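Local coordinates for uncharacterized protein (PDB 4KT3) that acts as a type VI secretion effector, a glycoside hydrolase that attacks peptidoglycan, and forms a complex with its immunity protein, at residues P50-L55 and E60-L65; R130-P135 and A139-R144. One frame throughout, in Å; residues are numbered along the deposited sequence.

Overall arrangement
Contacts 1 and 2 follow one another along the chain, and their centres lie about 11 Å apart. Contact 1 is the buried one, about 8 Å from the centre of the chain, where the end of helix 35-54 meets the start of helix 59-70. Contact 2, about 12 Å from that centre, folds the loop after helix 114-129 against helix 135-144. The two touch directly: Gln-54 O and Arg-130 NH2 are 2.9 Å apart and Asn-61 ND2 and Arg-133 O likewise 2.9 Å, both probable hydrogen bonds, while Leu-55 and Gly-131 bond through their backbones. Loop 130-135 thus ties the two consecutive helices of contact 1 to helix 135-144.

Contact 1 of 2, residues P50-L55 and E60-L65; sequences PIADQL and ENLLGL
Leu-62 reaches from helix 59-70 to the last turns of helix 35-54, where it meets Ile-51 and Ala-52 through a single methyl group, CD2. With CG anti to the backbone N (chi1 -175°), the leucine extends away from its own helix and sets this methyl against helix 35-54. The closest approach is to the gamma methyl branch of Ile-51, with CD2 of Leu-62 3.7 Å from CG2 of Ile-51. The same methyl also lies against the branch point, 3.8 Å from CB of Ile-51, and the two side chains run across each other at about a right angle. Beside them, CD2 of Leu-62 comes within 3.9 Å of the backbone N of Ala-52, whereas the methyl CB of Ala-52 stays 4.4 Å from CD2 of Leu-62. The small side chain of Ala-52 goes with a close approach of the backbones, its CA lying 6.3 Å from CA of Leu-62. No hydrogen bond crosses between the segments, so their direct contact rests on van der Waals packing. Helix 114-129 joins the same apolar cluster, placing Ala-118 and Ala-122 against Ile-51 and Phe-121 against Leu-62, and Phe-85 also packs on Leu-62. Such packing is characteristic of two successive helices that turn a corner through a short linker in the core of an alpha-helical domain, here within the glucosaminidase family region, which belongs to the lysozyme clan.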
loop_
_atom_site.group_PDB
_atom_site.type_symbol
_atom_site.label_atom_id
_atom_site.label_comp_id
_atom_site.label_asym_id
_atom_site.label_seq_id
_atom_site.Cartn_x
_atom_site.Cartn_y
_atom_site.Cartn_z
ATOM N N PRO A 50 9.311 21.206 1.687
ATOM C CA PRO A 50 9.870 21.966 2.820
ATOM C C PRO A 50 9.994 21.143 4.107
ATOM O O PRO A 50 10.900 21.363 4.910
ATOM C CB PRO A 50 8.896 23.137 2.994
ATOM C CG PRO A 50 7.661 22.789 2.207
ATOM C CD PRO A 50 8.051 21.772 1.171
ATOM N N ILE A 51 9.118 20.171 4.282
ATOM C CA ILE A 51 9.204 19.310 5.445
ATOM C C ILE A 51 10.442 18.413 5.341
ATOM O O ILE A 51 11.200 18.270 6.300
ATOM C CB ILE A 51 7.920 18.495 5.600
ATOM C CG1 ILE A 51 6.733 19.467 5.722
ATOM C CG2 ILE A 51 8.007 17.582 6.811
ATOM C CD1 ILE A 51 5.394 18.829 5.565
ATOM N N ALA A 52 10.657 17.824 4.173
ATOM C CA ALA A 52 11.858 17.054 3.931
ATOM C C ALA A 52 13.106 17.918 4.138
ATOM O O ALA A 52 14.070 17.463 4.751
ATOM C CB ALA A 52 11.837 16.471 2.529
ATOM N N ASP A 53 13.089 19.152 3.638
ATOM C CA ASP A 53 14.229 20.059 3.814
ATOM C C ASP A 53 14.516 20.266 5.298
ATOM O O ASP A 53 15.680 20.223 5.735
ATOM C CB ASP A 53 13.979 21.425 3.172
ATOM C CG ASP A 53 13.953 21.382 1.649
ATOM O OD1 ASP A 53 14.419 20.388 1.044
ATOM O OD2 ASP A 53 13.484 22.387 1.061
ATOM N N GLN A 54 13.456 20.496 6.074
ATOM C CA GLN A 54 13.614 20.753 7.512
ATOM C C GLN A 54 14.240 19.552 8.227
ATOM O O GLN A 54 14.933 19.707 9.243
ATOM C CB GLN A 54 12.256 21.078 8.134
ATOM N N LEU A 55 14.023 18.358 7.687
ATOM C CA LEU A 55 14.539 17.128 8.277
ATOM C C LEU A 55 15.830 16.643 7.610
ATOM O O LEU A 55 16.301 15.542 7.902
ATOM C CB LEU A 55 13.483 16.026 8.164
ATOM C CG LEU A 55 12.182 16.253 8.936
ATOM C CD1 LEU A 55 11.243 15.080 8.771
ATOM C CD2 LEU A 55 12.473 16.509 10.408
ATOM N N GLU A 60 11.762 12.389 -1.703
ATOM C CA GLU A 60 11.228 11.062 -1.993
ATOM C C GLU A 60 11.214 10.142 -0.778
ATOM O O GLU A 60 10.434 9.190 -0.734
ATOM C CB GLU A 60 12.002 10.391 -3.136
ATOM C CG GLU A 60 13.492 10.162 -2.892
ATOM C CD GLU A 60 14.383 11.285 -3.436
ATOM O OE1 GLU A 60 13.937 12.457 -3.492
ATOM O OE2 GLU A 60 15.542 10.976 -3.788
ATOM N N ASN A 61 12.067 10.401 0.201
ATOM C CA ASN A 61 12.052 9.562 1.404
ATOM C C ASN A 61 10.750 9.783 2.176
ATOM O O ASN A 61 10.093 8.821 2.624
ATOM C CB ASN A 61 13.233 9.858 2.316
ATOM C CG ASN A 61 14.570 9.431 1.724
ATOM O OD1 ASN A 61 14.729 9.323 0.509
ATOM N ND2 ASN A 61 15.550 9.207 2.591
ATOM N N LEU A 62 10.386 11.050 2.341
ATOM C CA LEU A 62 9.163 11.421 3.042
ATOM C C LEU A 62 7.916 11.043 2.234
ATOM O O LEU A 62 6.959 10.481 2.781
ATOM C CB LEU A 62 9.161 12.917 3.350
ATOM C CG LEU A 62 7.998 13.443 4.194
ATOM C CD1 LEU A 62 7.999 12.842 5.589
ATOM C CD2 LEU A 62 8.012 14.984 4.236
ATOM N N LEU A 63 7.924 11.373 0.944
ATOM C CA LEU A 63 6.795 11.086 0.082
ATOM C C LEU A 63 6.627 9.575 -0.098
ATOM O O LEU A 63 5.505 9.069 -0.160
ATOM C CB LEU A 63 6.988 11.798 -1.258
ATOM C CG LEU A 63 5.858 11.677 -2.287
ATOM C CD1 LEU A 63 4.510 12.126 -1.735
ATOM C CD2 LEU A 63 6.190 12.474 -3.556
ATOM N N GLY A 64 7.747 8.862 -0.160
ATOM C CA GLY A 64 7.745 7.404 -0.226
ATOM C C GLY A 64 7.107 6.786 1.005
ATOM O O GLY A 64 6.341 5.821 0.902
ATOM N N LEU A 65 7.431 7.317 2.180
ATOM C CA LEU A 65 6.794 6.848 3.404
ATOM C C LEU A 65 5.282 7.077 3.332
ATOM O O LEU A 65 4.507 6.168 3.657
ATOM C CB LEU A 65 7.401 7.478 4.655
ATOM C CG LEU A 65 6.761 7.028 5.976
ATOM C CD1 LEU A 65 6.844 5.519 6.179
ATOM C CD2 LEU A 65 7.413 7.767 7.146
#

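Contact 2 of 2, residues R130-P135 and A139-R144; sequences RGQRDP and AQALVR
A helix N-terminus and the loop leading into it form this contact: Asp-134 is the N-cap of helix 135-144, its OD2 accepting a hydrogen bond from the backbone N of Ala-137, and the preceding loop folds back along the helix. The first turn is closed by Ala-139 N, which donates to Pro-135 O at 3.0 Å with an N-H...O angle of 161°. Farther back, Gln-132 is the centre of an inverse gamma turn, and its side chain is directed at the helix. With CG anti to the carbonyl carbon (chi1 -57°), CG of Gln-132 comes to 3.8 Å from CB of Ala-141, and a bend at chi2 turns the amide toward Arg-144. The amide and guanidinium planes are inclined 66° to each other; NE2 of Gln-132 sits near the guanidinium plane at its edge, 4.0 Å from NH2 of Arg-144. A water makes the polar connection, accepting from NH2 of Arg-144 at 2.8 Å in the guanidinium plane and giving a weak hydrogen bond of 3.1 Å to OE1 of Gln-132. Arg-144 also folds back on its own helix, one guanidinium face resting off-centre on CA of Ala-141. An apolar contact at Ala-141 thus adjoins a single-water bridge: NE2 and NH2, both N-H donors, cannot bond each other, and the water links the guanidinium to the amide oxygen instead.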
loop_
_atom_site.group_PDB
_atom_site.type_symbol
_atom_site.label_atom_id
_atom_site.label_comp_id
_atom_site.label_asym_id
_atom_site.label_seq_id
_atom_site.Cartn_x
_atom_site.Cartn_y
_atom_site.Cartn_z
ATOM N N ARG A 130 16.219 12.490 11.066
ATOM C CA ARG A 130 16.819 13.573 10.315
ATOM C C ARG A 130 18.217 13.224 9.800
ATOM O O ARG A 130 19.013 12.563 10.467
ATOM C CB ARG A 130 16.787 14.885 11.088
ATOM C CG ARG A 130 17.580 14.914 12.335
ATOM C CD ARG A 130 17.721 16.355 12.885
ATOM N NE ARG A 130 18.299 17.224 11.877
ATOM C CZ ARG A 130 17.625 18.112 11.140
ATOM N NH1 ARG A 130 18.275 18.825 10.229
ATOM N NH2 ARG A 130 16.328 18.323 11.315
ATOM N N GLY A 131 18.473 13.651 8.572
ATOM C CA GLY A 131 19.742 13.434 7.907
ATOM C C GLY A 131 19.964 12.022 7.402
ATOM O O GLY A 131 21.044 11.718 6.904
ATOM N N GLN A 132 18.966 11.151 7.548
ATOM C CA GLN A 132 19.117 9.771 7.099
ATOM C C GLN A 132 18.681 9.727 5.635
ATOM O O GLN A 132 17.554 9.337 5.319
ATOM C CB GLN A 132 18.271 8.833 7.953
ATOM C CG GLN A 132 18.588 8.918 9.428
ATOM C CD GLN A 132 19.908 8.278 9.796
ATOM O OE1 GLN A 132 20.519 7.566 9.004
ATOM N NE2 GLN A 132 20.346 8.518 11.017
ATOM N N ARG A 133 19.579 10.151 4.751
ATOM C CA ARG A 133 19.211 10.417 3.366
ATOM C C ARG A 133 19.162 9.151 2.526
ATOM O O ARG A 133 18.307 9.006 1.650
ATOM C CB ARG A 133 20.175 11.445 2.753
ATOM C CG ARG A 133 20.211 12.762 3.526
ATOM C CD ARG A 133 21.081 13.817 2.827
ATOM N NE ARG A 133 20.552 14.181 1.508
ATOM C CZ ARG A 133 19.596 15.085 1.290
ATOM N NH1 ARG A 133 19.046 15.754 2.290
ATOM N NH2 ARG A 133 19.196 15.339 0.053
ATOM N N ASP A 134 20.089 8.234 2.775
ATOM C CA ASP A 134 20.065 6.943 2.098
ATOM C C ASP A 134 18.767 6.235 2.454
ATOM O O ASP A 134 18.397 6.173 3.616
ATOM C CB ASP A 134 21.259 6.095 2.521
ATOM C CG ASP A 134 21.223 4.708 1.930
ATOM O OD1 ASP A 134 21.546 4.562 0.729
ATOM O OD2 ASP A 134 20.882 3.761 2.674
ATOM N N PRO A 135 18.051 5.708 1.446
ATOM C CA PRO A 135 16.746 5.090 1.722
ATOM C C PRO A 135 16.784 3.930 2.729
ATOM O O PRO A 135 15.860 3.814 3.546
ATOM C CB PRO A 135 16.304 4.608 0.340
ATOM C CG PRO A 135 16.900 5.615 -0.587
ATOM C CD PRO A 135 18.261 5.911 0.001
ATOM N N ALA A 139 14.912 3.907 6.438
ATOM C CA ALA A 139 13.990 2.888 6.919
ATOM C C ALA A 139 14.484 2.318 8.249
ATOM O O ALA A 139 13.703 2.080 9.170
ATOM C CB ALA A 139 13.845 1.788 5.890
ATOM N N GLN A 140 15.790 2.115 8.360
ATOM C CA GLN A 140 16.351 1.593 9.604
ATOM C C GLN A 140 16.149 2.560 10.777
ATOM O O GLN A 140 15.863 2.139 11.893
ATOM C CB GLN A 140 17.829 1.244 9.414
ATOM C CG GLN A 140 18.038 0.044 8.477
ATOM C CD GLN A 140 19.404 0.035 7.809
ATOM O OE1 GLN A 140 20.208 0.954 7.991
ATOM N NE2 GLN A 140 19.665 -1.002 7.015
ATOM N N ALA A 141 16.258 3.859 10.518
ATOM C CA ALA A 141 16.039 4.855 11.558
ATOM C C ALA A 141 14.569 4.879 11.971
ATOM O O ALA A 141 14.240 5.120 13.136
ATOM C CB ALA A 141 16.484 6.233 11.077
ATOM N N LEU A 142 13.690 4.631 11.005
ATOM C CA LEU A 142 12.261 4.577 11.256
ATOM C C LEU A 142 11.965 3.495 12.288
ATOM O O LEU A 142 11.198 3.697 13.233
ATOM C CB LEU A 142 11.531 4.259 9.946
ATOM C CG LEU A 142 10.235 4.970 9.621
ATOM C CD1 LEU A 142 10.292 6.449 9.940
ATOM C CD2 LEU A 142 9.941 4.744 8.147
ATOM N N VAL A 143 12.584 2.339 12.109
ATOM C CA VAL A 143 12.428 1.245 13.061
ATOM C C VAL A 143 13.036 1.561 14.429
ATOM O O VAL A 143 12.442 1.257 15.462
ATOM C CB VAL A 143 13.051 -0.046 12.521
ATOM C CG1 VAL A 143 13.070 -1.113 13.592
ATOM C CG2 VAL A 143 12.268 -0.518 11.306
ATOM N N ARG A 144 14.220 2.155 14.440
ATOM C CA ARG A 144 14.878 2.496 15.699
ATOM C C ARG A 144 14.040 3.467 16.523
ATOM O O ARG A 144 14.018 3.397 17.759
ATOM C CB ARG A 144 16.251 3.111 15.426
ATOM C CG ARG A 144 17.376 2.097 15.382
ATOM C CD ARG A 144 18.741 2.734 15.605
ATOM N NE ARG A 144 18.924 3.932 14.794
ATOM C CZ ARG A 144 19.214 3.937 13.494
ATOM N NH1 ARG A 144 19.367 2.802 12.821
ATOM N NH2 ARG A 144 19.356 5.089 12.863
HETATM O O HOH W 1 19.875 4.780 10.123
#